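Long-range contact in UPF0311 protein CA_C3321 (Clostridium acetobutylicum ATCC 824, PDB 3G7G), which is of unknown function but belongs to the UPF0311 (DUF3237) family, which is grouped with allene oxide cyclase-like barrel proteins: residues A75-R80 with I89-I94. Sequence-based numbering, arbitrary orientation.
Sequences ARYAIR and IENNGI
Ile89 packs over one face of the Tyr77 ring where strands 71-81 and 86-96, an antiparallel beta hairpin in the wall of the closed eight-stranded barrel, run side by side. Tyr77 and Ile89 form a hydrogen-bonded pair, and the bond from Ile89 N to Tyr77 O spans 2.8 Å. Both side chains leave the sheet on its barrel-interior face. Tyr77 CG sits between its own backbone N and carbonyl carbon (chi1 59°), and the far end of the ring leans toward the Ile89 strand. There Ile89 CB lies above the ring near its rim, and Ile89 CD1 reaches Tyr77 CE1 at 3.8 Å. Tyrosine suits this place by offering a flat apolar face to Ile89 and a hydroxyl that can bond water; beta-branched isoleucine does because CG2 lies near the hydroxyl end of the ring while CD1 extends toward Ile79 CD1. Leu152 and Phe154 of strand 150-157 also touch the ring, and Phe124 touches Ile89. The tyrosine hydroxyl is hydrogen-bonded to a water, which accepts a weak bond from Asn91 ND2; Asn91 OD1 is bonded to Thr120.

On the other face, Arg76 and Glu90 form a non-hydrogen-bonded pair whose long, oppositely charged side chains lie alongside each other and can meet beyond the backbone. This face meets a second subunit, where Arg76 NH2 bonds Ser74 OG of that subunit and Arg76 packs on its counterpart. The guanidinium and carboxylate planes stand 84° apart. Arg76 NE meets Glu90 OE2 from above the carboxylate plane, in a nearly straight 3.0 Å salt bridge, with OE2 in the guanidinium plane.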
loop_
_atom_site.group_PDB
_atom_site.type_symbol
_atom_site.label_atom_id
_atom_site.label_comp_id
_atom_site.label_asym_id
_atom_site.label_seq_id
_atom_site.Cartn_x
_atom_site.Cartn_y
_atom_site.Cartn_z
ATOM N N ALA A 75 -2.916 -11.904 2.033
ATOM C CA ALA A 75 -2.462 -12.822 3.117
ATOM C C ALA A 75 -1.159 -12.381 3.774
ATOM O O ALA A 75 -0.268 -11.891 3.104
ATOM C CB ALA A 75 -2.313 -14.299 2.587
ATOM N N ARG A 76 -1.094 -12.453 5.102
ATOM C CA ARG A 76 0.125 -12.177 5.817
ATOM C C ARG A 76 0.399 -13.345 6.707
ATOM O O ARG A 76 -0.400 -13.639 7.629
ATOM C CB ARG A 76 -0.009 -10.960 6.702
ATOM C CG ARG A 76 -0.329 -9.699 5.978
ATOM C CD ARG A 76 -0.605 -8.612 6.985
ATOM N NE ARG A 76 -0.542 -7.313 6.367
ATOM C CZ ARG A 76 -0.793 -6.179 6.982
ATOM N NH1 ARG A 76 -1.141 -6.185 8.242
ATOM N NH2 ARG A 76 -0.687 -5.031 6.324
ATOM N N TYR A 77 1.537 -13.984 6.451
ATOM C CA TYR A 77 1.993 -15.135 7.200
ATOM C C TYR A 77 3.497 -15.310 7.004
ATOM O O TYR A 77 4.129 -14.530 6.294
ATOM C CB TYR A 77 1.219 -16.374 6.758
ATOM C CG TYR A 77 1.338 -16.730 5.298
ATOM C CD1 TYR A 77 2.237 -17.694 4.865
ATOM C CD2 TYR A 77 0.516 -16.145 4.357
ATOM C CE1 TYR A 77 2.323 -18.027 3.521
ATOM C CE2 TYR A 77 0.620 -16.452 3.015
ATOM C CZ TYR A 77 1.512 -17.401 2.599
ATOM O OH TYR A 77 1.585 -17.718 1.247
ATOM N N ALA A 78 4.078 -16.350 7.612
ATOM C CA ALA A 78 5.519 -16.526 7.666
ATOM C C ALA A 78 5.822 -18.001 7.612
ATOM O O ALA A 78 4.992 -18.854 7.963
ATOM C CB ALA A 78 6.093 -15.937 8.943
ATOM N N ILE A 79 7.006 -18.292 7.129
ATOM C CA ILE A 79 7.448 -19.661 7.050
ATOM C C ILE A 79 8.781 -19.731 7.747
ATOM O O ILE A 79 9.478 -18.732 7.874
ATOM C CB ILE A 79 7.529 -20.188 5.608
ATOM C CG1 ILE A 79 8.440 -19.375 4.713
ATOM C CG2 ILE A 79 6.172 -20.137 4.924
ATOM C CD1 ILE A 79 8.418 -19.908 3.291
ATOM N N ARG A 80 9.098 -20.920 8.232
ATOM C CA ARG A 80 10.356 -21.225 8.828
ATOM C C ARG A 80 10.938 -22.370 8.053
ATOM O O ARG A 80 10.314 -23.418 7.955
ATOM C CB ARG A 80 10.145 -21.673 10.245
ATOM C CG ARG A 80 11.429 -22.145 10.915
ATOM C CD ARG A 80 11.562 -21.516 12.241
ATOM N NE ARG A 80 12.449 -20.391 12.112
ATOM C CZ ARG A 80 12.259 -19.203 12.651
ATOM N NH1 ARG A 80 11.150 -18.903 13.327
ATOM N NH2 ARG A 80 13.172 -18.285 12.447
ATOM N N ILE A 89 5.803 -13.212 4.506
ATOM C CA ILE A 89 5.180 -13.153 3.190
ATOM C C ILE A 89 3.941 -12.285 3.265
ATOM O O ILE A 89 3.137 -12.492 4.146
ATOM C CB ILE A 89 4.725 -14.560 2.731
ATOM C CG1 ILE A 89 5.886 -15.522 2.819
ATOM C CG2 ILE A 89 4.147 -14.545 1.287
ATOM C CD1 ILE A 89 5.653 -16.801 2.152
ATOM N N GLU A 90 3.852 -11.292 2.382
ATOM C CA GLU A 90 2.625 -10.565 2.082
ATOM C C GLU A 90 2.256 -10.959 0.658
ATOM O O GLU A 90 3.015 -10.669 -0.254
ATOM C CB GLU A 90 2.885 -9.075 2.149
ATOM C CG GLU A 90 2.286 -8.355 3.293
ATOM C CD GLU A 90 0.819 -7.955 3.004
ATOM O OE1 GLU A 90 0.138 -8.707 2.240
ATOM O OE2 GLU A 90 0.365 -6.904 3.534
ATOM N N ASN A 91 1.129 -11.652 0.478
ATOM C CA ASN A 91 0.737 -12.219 -0.823
ATOM C C ASN A 91 -0.601 -11.631 -1.231
ATOM O O ASN A 91 -1.607 -11.877 -0.558
ATOM C CB ASN A 91 0.643 -13.763 -0.719
ATOM C CG ASN A 91 0.777 -14.466 -2.069
ATOM O OD1 ASN A 91 1.035 -13.845 -3.074
ATOM N ND2 ASN A 91 0.597 -15.773 -2.082
ATOM N N ASN A 92 -0.616 -10.810 -2.288
ATOM C CA ASN A 92 -1.821 -10.068 -2.656
ATOM C C ASN A 92 -2.210 -10.458 -4.044
ATOM O O ASN A 92 -1.390 -10.443 -4.952
ATOM C CB ASN A 92 -1.616 -8.543 -2.619
ATOM C CG ASN A 92 -1.159 -8.038 -1.291
ATOM O OD1 ASN A 92 -0.079 -7.495 -1.168
ATOM N ND2 ASN A 92 -1.966 -8.194 -0.303
ATOM N N GLY A 93 -3.474 -10.821 -4.225
ATOM C CA GLY A 93 -3.894 -11.293 -5.508
ATOM C C GLY A 93 -5.379 -11.301 -5.755
ATOM O O GLY A 93 -6.166 -10.679 -5.030
ATOM N N ILE A 94 -5.745 -11.995 -6.829
ATOM C CA ILE A 94 -7.151 -12.066 -7.236
ATOM C C ILE A 94 -7.581 -13.464 -7.567
ATOM O O ILE A 94 -6.747 -14.339 -7.894
ATOM C CB ILE A 94 -7.485 -11.105 -8.377
ATOM C CG1 ILE A 94 -6.628 -11.405 -9.584
ATOM C CG2 ILE A 94 -7.295 -9.618 -7.914
ATOM C CD1 ILE A 94 -7.032 -10.568 -10.821
HETATM O O HOH W 1 -1.444 -16.875 0.463
#